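Local coordinates for BH2358 protein (Bacillus halodurans C-125, PDB 2RBD) that is of unknown function but, as a putative spore coat protein of the ferritin clan, forms a four-helix bundle found as a tetramer in the crystal, at residues M109-G114 and M139-F144; W23-T28 and L115-Q120; E46-L51 and K155-P160. One frame throughout, in Å; residues are numbered along the deposited sequence.

Overall arrangement
From the N terminus, 23-28 comes first, on helix 16-42. Interaction 2 joins it to 115-120 on helix 100-124, closing a loop that takes in helix 46-72 and the long connection after it. Segment 46-51 begins helix 46-72, and interaction 3 ties it to 155-160, where helix 128-155 ends; this is the widest closure, with 103 intervening residues. Interaction 1, between 109-114 and 139-144, closes the short hairpin of helices 100-124 and 128-155 and lies wholly within the span of interaction 3. Interaction 2 crosses both others in sequence. Interactions 1 and 2 touch through K141 and Y25, whereas interactions 2 and 3 lie on opposite sides of the chain's centre, their centres about 24 Å apart.

Interaction 1. Residues M109-G114 and M139-F144; sequences MDVAKG and MAKVQF
V111 and K141 mark the closest backbone approach of 109-114 and 139-144, their CA atoms 6.9 Å apart. The local helix axes come within 9.7 Å and run nearly antiparallel, with 153° between their N-to-C directions, as expected for the second helical hairpin of a ferritin-like four-helix bundle. V111 serves two neighbours, one with each methyl. Its CG1, anti to the backbone N (chi1 173°), lies 3.8 Å from K141 O and 4.0 Å from K141 CG, the two side chains pointing opposite ways as they pass. V111 CG2 meets the F144 ring at its edge, close to the ring plane, 3.7 Å from F144 CD2. Cut back to an alanine, the position would lose both methyls, which is likely to open a gap at the edge of the F144 ring and beside K141 CG. Beyond this segment pair F144 packs on L51, E54 and A55 of helix 46-72, while K141 NZ hydrogen-bonds a tetraethylene glycol, probably from the crystallisation liquor, and makes a long, weak ion pair with E62. The K141 chain runs extended as far as CD, with bends beyond it turning NZ aside; K141 CD lies against the glycine backbone, 3.7 Å from G114 C.

Interaction 2. Residues W23-T28 and L115-Q120; sequences WTYLST and LVTCSQ
Y25 reaches from 23-28 across to T117 and C118 of 115-120, and every cross-contact is made by its ring or hydroxyl. The nearest CA atoms, those of Y25 and T117, are 8.0 Å apart, so side chains must bridge the distance. The apolar part is a methyl against a ring edge: T117 CG2 lies near the ring plane, 3.8 Å from Y25 CD2. With chi1 at -52°, T117 sends this methyl anti to its own N and keeps OG1 for a hydrogen bond to K113 O, one turn back.

The sulfur-aromatic part is made by C118. Its SG lies 5.0 Å from the centroid of the Y25 ring and 62° off the ring normal, an oblique approach that is neither over the face nor in the plane. The same sulfur is 3.6 Å from Y25 OH, so it sits by the phenol end of the ring. The contact joins helices 16-42 and 100-124 of a ferritin-like four-helix bundle, and F134 of helix 128-155 meets the Y25 ring edge-to-face.

A polar bond holds the far end of the tyrosine from elsewhere. Y25 OH is hydrogen-bonded to E62 OE1, and a tetraethylene glycol, probably from the crystallisation liquor, lies close by, consistent with a small pocket. Apart from the contact, and internal to helix 16-42, T28 OG1 donates to T24 O at 2.9 Å from 38° above the carbonyl plane, while T28 N reaches that oxygen from the opposite face.

Interaction 3. Residues E46-L51 and K155-P160; sequences EDLKNL and KGWLIP
L48 and W157 form the enclosed side of this contact, whereas D47 and K155 meet at its solvent side. On the inner side, L48 CD2 approaches the six-membered end of the indole obliquely, 4.1 Å from both W157 CH2 and W157 CZ3. CG of L48 lies anti to the backbone N (chi1 174°), which directs the isobutyl group to the tryptophan. One face of the indole is covered from within its own segment, by K155 CB, 3.4 Å above the plane and over the ring centre. D100, P101 and S104 of helix 100-124 and N152 of helix 128-155 also touch W157, so with L48 the ring lies among three helices.

The outer side relies on charge instead. K155 NZ donates to D47 OD2 at 2.7 Å, a salt bridge that uses the anti lone pair, away from the other carboxylate oxygen. A second salt bridge, to D45 OD2, gives the ammonium two acidic partners and probably restrains an otherwise flexible chain. The backbone turns at G156, whose positive phi of 77° suits glycine. G156 is the first residue past the helix in a Schellman motif, with two bonds back into the last turn, here ending the last helix of the four-helix bundle and bringing W157 back against the start of helix 46-72.

Interaction 1. Residues M109-G114 and M139-F144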
loop_
_atom_site.group_PDB
_atom_site.type_symbol
_atom_site.label_atom_id
_atom_site.label_comp_id
_atom_site.label_asym_id
_atom_site.label_seq_id
_atom_site.Cartn_x
_atom_site.Cartn_y
_atom_site.Cartn_z
HETATM N N MSE A 109 3.401 -14.633 -1.482
HETATM C CA MSE A 109 3.632 -13.194 -1.426
HETATM C C MSE A 109 3.021 -12.488 -2.632
HETATM O O MSE A 109 2.459 -11.405 -2.486
HETATM C CB MSE A 109 5.111 -12.878 -1.284
HETATM C CG MSE A 109 5.604 -13.253 0.068
HETATM SE SE MSE A 109 7.456 -12.876 0.297
HETATM C CE MSE A 109 8.142 -14.226 -0.745
ATOM N N ASP A 110 3.125 -13.110 -3.778
ATOM C CA ASP A 110 2.516 -12.547 -4.977
ATOM C C ASP A 110 0.978 -12.398 -4.821
ATOM O O ASP A 110 0.366 -11.384 -5.225
ATOM C CB ASP A 110 2.784 -13.411 -6.235
ATOM C CG ASP A 110 4.245 -13.438 -6.687
ATOM O OD1 ASP A 110 4.987 -12.456 -6.425
ATOM O OD2 ASP A 110 4.637 -14.457 -7.303
ATOM N N VAL A 111 0.352 -13.435 -4.283
ATOM C CA VAL A 111 -1.071 -13.422 -4.055
ATOM C C VAL A 111 -1.452 -12.303 -3.083
ATOM O O VAL A 111 -2.426 -11.574 -3.293
ATOM C CB VAL A 111 -1.597 -14.817 -3.592
ATOM C CG1 VAL A 111 -3.083 -14.737 -3.181
ATOM C CG2 VAL A 111 -1.382 -15.820 -4.715
ATOM N N ALA A 112 -0.735 -12.183 -1.975
ATOM C CA ALA A 112 -0.977 -11.093 -1.030
ATOM C C ALA A 112 -0.857 -9.719 -1.671
ATOM O O ALA A 112 -1.708 -8.844 -1.445
ATOM C CB ALA A 112 -0.015 -11.181 0.136
ATOM N N LYS A 113 0.174 -9.533 -2.487
ATOM C CA LYS A 113 0.351 -8.272 -3.201
ATOM C C LYS A 113 -0.810 -8.035 -4.163
ATOM O O LYS A 113 -1.316 -6.932 -4.265
ATOM C CB LYS A 113 1.684 -8.252 -3.957
ATOM C CG LYS A 113 2.924 -8.141 -3.076
ATOM C CD LYS A 113 4.203 -8.598 -3.830
ATOM N N GLY A 114 -1.259 -9.071 -4.849
ATOM C CA GLY A 114 -2.396 -8.966 -5.797
ATOM C C GLY A 114 -3.701 -8.562 -5.162
ATOM O O GLY A 114 -4.468 -7.820 -5.744
HETATM N N MSE A 139 -12.238 -11.428 -4.920
HETATM C CA MSE A 139 -12.935 -12.562 -4.290
HETATM C C MSE A 139 -12.286 -13.903 -4.628
HETATM O O MSE A 139 -12.106 -14.777 -3.781
HETATM C CB MSE A 139 -14.405 -12.545 -4.686
HETATM C CG MSE A 139 -15.131 -11.404 -4.121
HETATM SE SE MSE A 139 -16.923 -11.232 -4.951
HETATM C CE MSE A 139 -17.749 -12.733 -4.164
ATOM N N ALA A 140 -11.910 -14.091 -5.885
ATOM C CA ALA A 140 -11.251 -15.305 -6.309
ATOM C C ALA A 140 -9.870 -15.438 -5.681
ATOM O O ALA A 140 -9.480 -16.521 -5.289
ATOM C CB ALA A 140 -11.127 -15.350 -7.843
ATOM N N LYS A 141 -9.135 -14.332 -5.592
ATOM C CA LYS A 141 -7.801 -14.334 -5.083
ATOM C C LYS A 141 -7.754 -14.604 -3.570
ATOM O O LYS A 141 -6.841 -15.217 -3.070
ATOM C CB LYS A 141 -7.116 -12.994 -5.457
ATOM C CG LYS A 141 -5.671 -13.066 -5.676
ATOM C CD LYS A 141 -5.115 -11.752 -6.244
ATOM C CE LYS A 141 -5.362 -11.551 -7.719
ATOM N NZ LYS A 141 -4.781 -12.633 -8.592
ATOM N N VAL A 142 -8.769 -14.155 -2.840
ATOM C CA VAL A 142 -8.864 -14.483 -1.436
ATOM C C VAL A 142 -8.934 -16.007 -1.295
ATOM O O VAL A 142 -8.261 -16.600 -0.411
ATOM C CB VAL A 142 -10.076 -13.817 -0.788
ATOM C CG1 VAL A 142 -10.367 -14.455 0.583
ATOM C CG2 VAL A 142 -9.891 -12.293 -0.669
ATOM N N GLN A 143 -9.762 -16.662 -2.119
ATOM C CA GLN A 143 -9.871 -18.110 -2.020
ATOM C C GLN A 143 -8.570 -18.818 -2.366
ATOM O O GLN A 143 -8.150 -19.730 -1.657
ATOM C CB GLN A 143 -11.035 -18.665 -2.832
ATOM C CG GLN A 143 -12.414 -18.127 -2.333
ATOM C CD GLN A 143 -12.680 -18.375 -0.861
ATOM O OE1 GLN A 143 -12.467 -19.491 -0.391
ATOM N NE2 GLN A 143 -13.133 -17.353 -0.143
ATOM N N PHE A 144 -7.896 -18.367 -3.415
ATOM C CA PHE A 144 -6.642 -18.970 -3.827
ATOM C C PHE A 144 -5.580 -18.787 -2.742
ATOM O O PHE A 144 -4.819 -19.689 -2.416
ATOM C CB PHE A 144 -6.145 -18.378 -5.187
ATOM C CG PHE A 144 -4.942 -19.094 -5.700
ATOM C CD1 PHE A 144 -5.081 -20.314 -6.335
ATOM C CD2 PHE A 144 -3.664 -18.622 -5.453
ATOM C CE1 PHE A 144 -3.970 -21.031 -6.711
ATOM C CE2 PHE A 144 -2.554 -19.328 -5.839
ATOM C CZ PHE A 144 -2.722 -20.549 -6.475
#

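Interaction 2. Residues W23-T28 and L115-Q120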
loop_
_atom_site.group_PDB
_atom_site.type_symbol
_atom_site.label_atom_id
_atom_site.label_comp_id
_atom_site.label_asym_id
_atom_site.label_seq_id
_atom_site.Cartn_x
_atom_site.Cartn_y
_atom_site.Cartn_z
ATOM N N TRP A 23 -3.542 -1.750 -17.296
ATOM C CA TRP A 23 -2.390 -2.123 -18.131
ATOM C C TRP A 23 -1.272 -2.731 -17.294
ATOM O O TRP A 23 -0.684 -3.774 -17.653
ATOM C CB TRP A 23 -1.881 -0.884 -18.869
ATOM C CG TRP A 23 -0.777 -1.127 -19.830
ATOM C CD1 TRP A 23 -0.905 -1.343 -21.170
ATOM C CD2 TRP A 23 0.624 -1.114 -19.566
ATOM N NE1 TRP A 23 0.313 -1.496 -21.748
ATOM C CE2 TRP A 23 1.281 -1.377 -20.796
ATOM C CE3 TRP A 23 1.396 -0.917 -18.416
ATOM C CZ2 TRP A 23 2.655 -1.432 -20.909
ATOM C CZ3 TRP A 23 2.753 -1.003 -18.524
ATOM C CH2 TRP A 23 3.374 -1.267 -19.763
ATOM N N THR A 24 -0.962 -2.104 -16.165
ATOM C CA THR A 24 0.064 -2.602 -15.295
ATOM C C THR A 24 -0.291 -3.985 -14.681
ATOM O O THR A 24 0.553 -4.882 -14.577
ATOM C CB THR A 24 0.366 -1.557 -14.216
ATOM O OG1 THR A 24 0.935 -0.390 -14.820
ATOM C CG2 THR A 24 1.369 -2.094 -13.209
ATOM N N TYR A 25 -1.534 -4.157 -14.268
ATOM C CA TYR A 25 -2.002 -5.421 -13.726
ATOM C C TYR A 25 -1.865 -6.559 -14.746
ATOM O O TYR A 25 -1.446 -7.680 -14.471
ATOM C CB TYR A 25 -3.452 -5.247 -13.231
ATOM C CG TYR A 25 -4.000 -6.402 -12.424
ATOM C CD1 TYR A 25 -4.544 -7.512 -13.050
ATOM C CD2 TYR A 25 -3.980 -6.387 -11.014
ATOM C CE1 TYR A 25 -5.087 -8.533 -12.313
ATOM C CE2 TYR A 25 -4.506 -7.428 -10.292
ATOM C CZ TYR A 25 -5.034 -8.514 -10.933
ATOM O OH TYR A 25 -5.612 -9.573 -10.247
ATOM N N LEU A 26 -2.293 -6.291 -15.963
ATOM C CA LEU A 26 -2.147 -7.248 -17.063
ATOM C C LEU A 26 -0.665 -7.585 -17.317
ATOM O O LEU A 26 -0.310 -8.734 -17.477
ATOM C CB LEU A 26 -2.799 -6.645 -18.318
ATOM C CG LEU A 26 -2.659 -7.427 -19.621
ATOM C CD1 LEU A 26 -3.141 -8.890 -19.483
ATOM C CD2 LEU A 26 -3.390 -6.691 -20.778
ATOM N N SER A 27 0.195 -6.571 -17.363
ATOM C CA SER A 27 1.617 -6.818 -17.508
ATOM C C SER A 27 2.178 -7.665 -16.349
ATOM O O SER A 27 2.981 -8.576 -16.580
ATOM C CB SER A 27 2.380 -5.491 -17.689
ATOM O OG SER A 27 3.705 -5.718 -18.151
ATOM N N THR A 28 1.776 -7.351 -15.118
ATOM C CA THR A 28 2.171 -8.137 -13.939
ATOM C C THR A 28 1.754 -9.608 -14.114
ATOM O O THR A 28 2.579 -10.520 -13.926
ATOM C CB THR A 28 1.647 -7.505 -12.664
ATOM O OG1 THR A 28 2.184 -6.172 -12.582
ATOM C CG2 THR A 28 2.125 -8.330 -11.441
ATOM N N LEU A 115 -3.941 -9.037 -3.939
ATOM C CA LEU A 115 -5.124 -8.632 -3.160
ATOM C C LEU A 115 -5.123 -7.117 -2.971
ATOM O O LEU A 115 -6.119 -6.426 -3.215
ATOM C CB LEU A 115 -5.134 -9.330 -1.808
ATOM C CG LEU A 115 -5.541 -10.797 -1.781
ATOM C CD1 LEU A 115 -5.444 -11.230 -0.311
ATOM C CD2 LEU A 115 -6.980 -11.050 -2.416
ATOM N N VAL A 116 -3.966 -6.608 -2.532
ATOM C CA VAL A 116 -3.767 -5.175 -2.332
ATOM C C VAL A 116 -3.942 -4.397 -3.634
ATOM O O VAL A 116 -4.663 -3.398 -3.660
ATOM C CB VAL A 116 -2.435 -4.889 -1.647
ATOM C CG1 VAL A 116 -2.101 -3.366 -1.666
ATOM C CG2 VAL A 116 -2.490 -5.403 -0.173
ATOM N N THR A 117 -3.334 -4.862 -4.705
ATOM C CA THR A 117 -3.499 -4.188 -5.989
ATOM C C THR A 117 -4.959 -4.135 -6.437
ATOM O O THR A 117 -5.450 -3.097 -6.867
ATOM C CB THR A 117 -2.641 -4.846 -7.059
ATOM O OG1 THR A 117 -1.288 -4.945 -6.581
ATOM C CG2 THR A 117 -2.704 -4.026 -8.360
ATOM N N CYS A 118 -5.678 -5.238 -6.315
ATOM C CA CYS A 118 -7.107 -5.210 -6.603
ATOM C C CYS A 118 -7.838 -4.135 -5.805
ATOM O O CYS A 118 -8.621 -3.371 -6.379
ATOM C CB CYS A 118 -7.757 -6.568 -6.361
ATOM S SG CYS A 118 -7.324 -7.837 -7.582
ATOM N N SER A 119 -7.577 -4.052 -4.493
ATOM C CA SER A 119 -8.254 -3.062 -3.656
ATOM C C SER A 119 -7.913 -1.645 -4.048
ATOM O O SER A 119 -8.757 -0.756 -4.048
ATOM C CB SER A 119 -7.939 -3.311 -2.185
ATOM O OG SER A 119 -8.509 -4.555 -1.766
ATOM N N GLN A 120 -6.655 -1.413 -4.401
ATOM C CA GLN A 120 -6.220 -0.114 -4.910
ATOM C C GLN A 120 -6.971 0.329 -6.184
ATOM O O GLN A 120 -7.400 1.490 -6.257
ATOM C CB GLN A 120 -4.717 -0.120 -5.200
ATOM C CG GLN A 120 -3.834 -0.247 -3.950
ATOM C CD GLN A 120 -2.364 -0.442 -4.234
ATOM O OE1 GLN A 120 -1.487 0.029 -3.440
ATOM N NE2 GLN A 120 -2.060 -1.147 -5.256
#

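Interaction 3. Residues E46-L51 and K155-P160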
loop_
_atom_site.group_PDB
_atom_site.type_symbol
_atom_site.label_atom_id
_atom_site.label_comp_id
_atom_site.label_asym_id
_atom_site.label_seq_id
_atom_site.Cartn_x
_atom_site.Cartn_y
_atom_site.Cartn_z
ATOM N N GLU A 46 3.760 -32.479 -6.108
ATOM C CA GLU A 46 2.642 -32.458 -7.044
ATOM C C GLU A 46 1.477 -31.557 -6.586
ATOM O O GLU A 46 0.729 -31.014 -7.420
ATOM C CB GLU A 46 2.167 -33.893 -7.334
ATOM C CG GLU A 46 3.226 -34.760 -8.053
ATOM C CD GLU A 46 3.812 -34.131 -9.324
ATOM O OE1 GLU A 46 3.052 -33.746 -10.231
ATOM O OE2 GLU A 46 5.055 -34.025 -9.420
ATOM N N ASP A 47 1.313 -31.404 -5.282
ATOM C CA ASP A 47 0.275 -30.534 -4.736
ATOM C C ASP A 47 0.594 -29.065 -5.030
ATOM O O ASP A 47 -0.278 -28.289 -5.393
ATOM C CB ASP A 47 0.120 -30.740 -3.238
ATOM C CG ASP A 47 -0.327 -32.169 -2.878
ATOM O OD1 ASP A 47 -1.275 -32.621 -3.540
ATOM O OD2 ASP A 47 0.260 -32.794 -1.952
ATOM N N LEU A 48 1.861 -28.704 -4.909
ATOM C CA LEU A 48 2.272 -27.357 -5.271
ATOM C C LEU A 48 2.125 -27.166 -6.770
ATOM O O LEU A 48 1.616 -26.130 -7.221
ATOM C CB LEU A 48 3.711 -27.125 -4.825
ATOM C CG LEU A 48 4.355 -25.802 -5.263
ATOM C CD1 LEU A 48 3.516 -24.631 -4.807
ATOM C CD2 LEU A 48 5.795 -25.687 -4.698
ATOM N N LYS A 49 2.531 -28.151 -7.568
ATOM C CA LYS A 49 2.400 -28.055 -9.004
ATOM C C LYS A 49 0.953 -27.798 -9.427
ATOM O O LYS A 49 0.658 -26.975 -10.301
ATOM C CB LYS A 49 2.902 -29.339 -9.644
ATOM C CG LYS A 49 3.387 -29.176 -11.042
ATOM C CD LYS A 49 4.099 -30.466 -11.547
ATOM C CE LYS A 49 5.285 -30.908 -10.655
ATOM N NZ LYS A 49 5.915 -32.187 -11.132
ATOM N N ASN A 50 0.025 -28.493 -8.780
ATOM C CA ASN A 50 -1.359 -28.317 -9.117
ATOM C C ASN A 50 -1.833 -26.898 -8.862
ATOM O O ASN A 50 -2.615 -26.346 -9.618
ATOM C CB ASN A 50 -2.241 -29.260 -8.308
ATOM C CG ASN A 50 -2.214 -30.697 -8.831
ATOM O OD1 ASN A 50 -1.915 -30.957 -9.991
ATOM N ND2 ASN A 50 -2.545 -31.631 -7.945
ATOM N N LEU A 51 -1.386 -26.319 -7.763
ATOM C CA LEU A 51 -1.776 -24.954 -7.417
ATOM C C LEU A 51 -1.128 -23.919 -8.344
ATOM O O LEU A 51 -1.748 -22.907 -8.676
ATOM C CB LEU A 51 -1.477 -24.662 -5.952
ATOM C CG LEU A 51 -2.510 -25.237 -4.964
ATOM C CD1 LEU A 51 -1.995 -25.274 -3.506
ATOM C CD2 LEU A 51 -3.837 -24.451 -5.049
ATOM N N LYS A 155 2.353 -28.849 4.388
ATOM C CA LYS A 155 3.706 -29.256 3.990
ATOM C C LYS A 155 4.774 -28.920 5.013
ATOM O O LYS A 155 5.901 -29.400 4.923
ATOM C CB LYS A 155 4.069 -28.633 2.642
ATOM C CG LYS A 155 3.136 -29.016 1.538
ATOM C CD LYS A 155 3.363 -30.462 1.040
ATOM C CE LYS A 155 2.319 -30.834 -0.014
ATOM N NZ LYS A 155 2.511 -32.207 -0.598
ATOM N N GLY A 156 4.431 -28.085 5.978
ATOM C CA GLY A 156 5.393 -27.633 6.985
ATOM C C GLY A 156 6.329 -26.578 6.430
ATOM O O GLY A 156 7.458 -26.447 6.886
ATOM N N TRP A 157 5.868 -25.838 5.440
ATOM C CA TRP A 157 6.684 -24.812 4.815
ATOM C C TRP A 157 6.497 -23.428 5.465
ATOM O O TRP A 157 7.280 -22.531 5.211
ATOM C CB TRP A 157 6.367 -24.694 3.335
ATOM C CG TRP A 157 6.724 -25.899 2.547
ATOM C CD1 TRP A 157 7.645 -26.847 2.874
ATOM C CD2 TRP A 157 6.210 -26.262 1.278
ATOM N NE1 TRP A 157 7.705 -27.794 1.901
ATOM C CE2 TRP A 157 6.836 -27.468 0.903
ATOM C CE3 TRP A 157 5.219 -25.741 0.448
ATOM C CZ2 TRP A 157 6.502 -28.153 -0.242
ATOM C CZ3 TRP A 157 4.917 -26.407 -0.716
ATOM C CH2 TRP A 157 5.565 -27.617 -1.054
ATOM N N LEU A 158 5.479 -23.235 6.280
ATOM C CA LEU A 158 5.187 -21.917 6.822
ATOM C C LEU A 158 6.167 -21.599 7.941
ATOM O O LEU A 158 6.358 -22.419 8.826
ATOM C CB LEU A 158 3.742 -21.934 7.346
ATOM C CG LEU A 158 3.112 -20.672 7.908
ATOM C CD1 LEU A 158 3.138 -19.568 6.881
ATOM C CD2 LEU A 158 1.674 -21.001 8.315
ATOM N N ILE A 159 6.804 -20.436 7.899
ATOM C CA ILE A 159 7.724 -20.010 8.963
ATOM C C ILE A 159 6.876 -19.276 9.996
ATOM O O ILE A 159 6.193 -18.327 9.653
ATOM C CB ILE A 159 8.768 -19.035 8.416
ATOM C CG1 ILE A 159 9.630 -19.697 7.336
ATOM C CG2 ILE A 159 9.636 -18.517 9.558
ATOM C CD1 ILE A 159 10.637 -18.723 6.681
ATOM N N PRO A 160 6.892 -19.713 11.263
ATOM C CA PRO A 160 6.041 -19.036 12.234
ATOM C C PRO A 160 6.605 -17.678 12.647
ATOM O O PRO A 160 7.740 -17.592 13.003
ATOM C CB PRO A 160 6.038 -19.983 13.434
ATOM C CG PRO A 160 7.292 -20.756 13.308
ATOM C CD PRO A 160 7.617 -20.852 11.849
#